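Local coordinates for trichothecene 15-O-acetyltransferase TRI3 (Fusarium sporotrichioides, PDB 3FOT), which transfers an acetyl group from acetyl-coenzyme A to the 15-hydroxyl of trichothecene intermediates on the way to T-2 toxin, at residues Ala275-Val280 against Ile492-Asn497. Sequence-based numbering, arbitrary orientation. Where two conformers were deposited one is given.
Sequences ALPRCV and IYNDAN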
ATOM      1  N   ALA A 275      -5.173 -17.745   9.991  1.00 17.54           N
ATOM      2  CA  ALA A 275      -6.304 -18.033   9.125  1.00 17.49           C
ATOM      3  C   ALA A 275      -6.356 -16.957   8.038  1.00 17.89           C
ATOM      4  O   ALA A 275      -5.344 -16.716   7.384  1.00 17.03           O
ATOM      5  CB  ALA A 275      -7.608 -18.157   9.923  1.00 17.70           C
ATOM      6  N   LEU A 276      -7.493 -16.287   7.877  1.00 17.45           N
ATOM      7  CA  LEU A 276      -7.697 -15.428   6.710  1.00 18.04           C
ATOM      8  C   LEU A 276      -7.533 -13.943   7.021  1.00 17.12           C
ATOM      9  O   LEU A 276      -7.920 -13.512   8.105  1.00 16.25           O
ATOM     10  CB  LEU A 276      -9.096 -15.674   6.141  1.00 18.51           C
ATOM     11  CG  LEU A 276      -9.301 -17.084   5.562  1.00 20.08           C
ATOM     12  CD1 LEU A 276     -10.755 -17.397   5.248  1.00 22.12           C
ATOM     13  CD2 LEU A 276      -8.472 -17.230   4.322  1.00 21.53           C
ATOM     14  N   PRO A 277      -6.985 -13.155   6.052  1.00 17.24           N
ATOM     15  CA  PRO A 277      -6.954 -11.703   6.262  1.00 17.32           C
ATOM     16  C   PRO A 277      -8.350 -11.130   6.209  1.00 17.37           C
ATOM     17  O   PRO A 277      -9.178 -11.563   5.380  1.00 17.15           O
ATOM     18  CB  PRO A 277      -6.106 -11.183   5.084  1.00 17.39           C
ATOM     19  CG  PRO A 277      -6.247 -12.214   4.034  1.00 18.25           C
ATOM     20  CD  PRO A 277      -6.382 -13.537   4.760  1.00 17.51           C
ATOM     21  N   ARG A 278      -8.632 -10.175   7.092  1.00 16.99           N
ATOM     22  CA  ARG A 278      -9.924  -9.532   7.101  1.00 17.30           C
ATOM     23  C   ARG A 278      -9.732  -8.049   7.285  1.00 16.80           C
ATOM     24  O   ARG A 278      -8.646  -7.600   7.641  1.00 17.51           O
ATOM     25  CB  ARG A 278     -10.820 -10.066   8.214  1.00 17.46           C
ATOM     26  CG  ARG A 278     -11.129 -11.551   8.149  1.00 18.96           C
ATOM     27  CD  ARG A 278     -11.880 -11.943   6.887  1.00 21.60           C
ATOM     28  NE  ARG A 278     -12.339 -13.328   6.949  1.00 23.96           N
ATOM     29  CZ  ARG A 278     -13.055 -13.932   5.998  1.00 25.68           C
ATOM     30  NH1 ARG A 278     -13.394 -13.287   4.893  1.00 25.02           N
ATOM     31  NH2 ARG A 278     -13.438 -15.194   6.157  1.00 26.35           N
ATOM     32  N   CYS A 279     -10.778  -7.284   7.035  1.00 17.44           N
ATOM     33  CA  CYS A 279     -10.705  -5.828   7.083  0.50 17.41           C
ATOM     34  C   CYS A 279     -11.928  -5.223   7.788  1.00 17.55           C
ATOM     35  O   CYS A 279     -13.022  -5.701   7.578  1.00 17.53           O
ATOM     36  CB  CYS A 279     -10.606  -5.308   5.644  0.50 18.24           C
ATOM     37  SG  CYS A 279     -10.182  -3.581   5.484  0.50 18.87           S
ATOM     38  N   VAL A 280     -11.737  -4.166   8.579  1.00 16.36           N
ATOM     39  CA  VAL A 280     -12.844  -3.386   9.121  1.00 15.87           C
ATOM     40  C   VAL A 280     -12.577  -1.956   8.699  1.00 15.31           C
ATOM     41  O   VAL A 280     -11.474  -1.453   8.893  1.00 15.47           O
ATOM     42  CB  VAL A 280     -12.951  -3.487  10.660  1.00 15.64           C
ATOM     43  CG1 VAL A 280     -14.095  -2.598  11.154  1.00 18.07           C
ATOM     44  CG2 VAL A 280     -13.206  -4.919  11.078  1.00 15.86           C
ATOM     45  N   ILE A 492      -6.680  -3.861   9.049  1.00 12.22           N
ATOM     46  CA  ILE A 492      -6.562  -5.198   8.500  1.00 12.88           C
ATOM     47  C   ILE A 492      -5.977  -6.082   9.591  1.00 12.53           C
ATOM     48  O   ILE A 492      -5.096  -5.655  10.351  1.00 12.88           O
ATOM     49  CB  ILE A 492      -5.691  -5.243   7.237  1.00 13.35           C
ATOM     50  CG1 ILE A 492      -6.181  -4.236   6.200  1.00 16.90           C
ATOM     51  CG2 ILE A 492      -5.726  -6.609   6.603  1.00 14.96           C
ATOM     52  CD1 ILE A 492      -5.306  -3.060   6.097  1.00 22.95           C
ATOM     53  N   TYR A 493      -6.520  -7.281   9.687  1.00 12.34           N
ATOM     54  CA  TYR A 493      -6.129  -8.191  10.741  1.00 12.94           C
ATOM     55  C   TYR A 493      -6.277  -9.582  10.205  1.00 13.14           C
ATOM     56  O   TYR A 493      -6.866  -9.784   9.133  1.00 13.85           O
ATOM     57  CB  TYR A 493      -6.983  -7.970  11.979  1.00 13.13           C
ATOM     58  CG  TYR A 493      -8.435  -8.342  11.860  1.00 11.93           C
ATOM     59  CD1 TYR A 493      -8.915  -9.508  12.448  1.00 14.58           C
ATOM     60  CD2 TYR A 493      -9.346  -7.518  11.182  1.00 14.22           C
ATOM     61  CE1 TYR A 493     -10.239  -9.852  12.359  1.00 14.48           C
ATOM     62  CE2 TYR A 493     -10.676  -7.853  11.102  1.00 13.71           C
ATOM     63  CZ  TYR A 493     -11.115  -9.022  11.697  1.00 15.33           C
ATOM     64  OH  TYR A 493     -12.445  -9.380  11.613  1.00 17.12           O
ATOM     65  N   ASN A 494      -5.706 -10.540  10.917  1.00 13.51           N
ATOM     66  CA  ASN A 494      -5.917 -11.923  10.568  1.00 14.09           C
ATOM     67  C   ASN A 494      -6.961 -12.499  11.507  1.00 14.71           C
ATOM     68  O   ASN A 494      -6.841 -12.340  12.721  1.00 13.87           O
ATOM     69  CB  ASN A 494      -4.612 -12.686  10.659  1.00 14.58           C
ATOM     70  CG  ASN A 494      -4.705 -14.015   9.984  1.00 15.20           C
ATOM     71  OD1 ASN A 494      -5.167 -14.982  10.586  1.00 18.08           O
ATOM     72  ND2 ASN A 494      -4.348 -14.054   8.700  1.00 15.02           N
ATOM     73  N   ASP A 495      -7.976 -13.174  10.957  1.00 15.12           N
ATOM     74  CA  ASP A 495      -9.110 -13.604  11.784  1.00 16.31           C
ATOM     75  C   ASP A 495      -8.871 -14.807  12.693  1.00 16.50           C
ATOM     76  O   ASP A 495      -9.776 -15.194  13.441  1.00 15.99           O
ATOM     77  CB  ASP A 495     -10.419 -13.734  10.994  1.00 17.64           C
ATOM     78  CG  ASP A 495     -10.456 -14.941  10.070  1.00 20.80           C
ATOM     79  OD1 ASP A 495      -9.528 -15.769  10.077  1.00 23.72           O
ATOM     80  OD2 ASP A 495     -11.454 -15.073   9.322  1.00 25.67           O
ATOM     81  N   ALA A 496      -7.666 -15.369  12.639  1.00 15.09           N
ATOM     82  CA  ALA A 496      -7.228 -16.318  13.659  1.00 16.34           C
ATOM     83  C   ALA A 496      -6.917 -15.597  14.971  1.00 16.11           C
ATOM     84  O   ALA A 496      -7.025 -16.189  16.055  1.00 16.54           O
ATOM     85  CB  ALA A 496      -6.008 -17.053  13.191  1.00 15.69           C
ATOM     86  N   ASN A 497      -6.532 -14.324  14.862  1.00 15.65           N
ATOM     87  CA  ASN A 497      -5.907 -13.614  15.987  1.00 16.00           C
ATOM     88  C   ASN A 497      -6.851 -12.686  16.753  1.00 15.96           C
ATOM     89  O   ASN A 497      -6.620 -12.397  17.945  1.00 16.76           O
ATOM     90  CB  ASN A 497      -4.674 -12.839  15.507  1.00 16.24           C
ATOM     91  CG  ASN A 497      -3.702 -13.702  14.728  1.00 16.15           C
ATOM     92  OD1 ASN A 497      -3.245 -13.305  13.660  1.00 14.99           O
ATOM     93  ND2 ASN A 497      -3.393 -14.905  15.248  1.00 14.43           N
TER
HETATM   94  O   HOH W   1     -12.445 -17.218   8.261  1.00 39.70           O
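Arg278 and Tyr493 form an antiparallel hydrogen-bonded pair, with Arg278 N 2.7 Å from Tyr493 O and Tyr493 N 3.0 Å from Arg278 O, joining edge strand 277-283 to strand 486-494. The strand pair and the buried ring form the tightly packed part: Arg278 CB lies over one face of Tyr493, offset toward the rim, 4.0 Å from the centroid. An aromatic ring suits this place because its face accepts the arginine's aliphatic base, while helix 500-516 also touches it. At and just beyond the strand end, Asp495 N bonds Leu276 O at 2.9 Å and side chains help carry the ladder. The Asn494 amide, donor and acceptor at once, serves both polar atoms of Ala275: OD1 takes N at 2.8 Å in the carbonyl plane, ND2 gives to O from above that carbonyl's plane. OD1 also accepts Ala496 N, an Asx turn. Aspartate's two oxygens divide the work, Asp495 OD1 receiving Leu276 N and OD2 Arg278 NE at 3.1 Å, nearly straight (174°). This side is looser, partly exposed, and a water links OD2 to Arg278 NH2. Two carboxylates share the guanidinium, Asp495 at NE and Glu143 at NH1, which probably favours its positive charge and ties this sheet edge to helix 134-147.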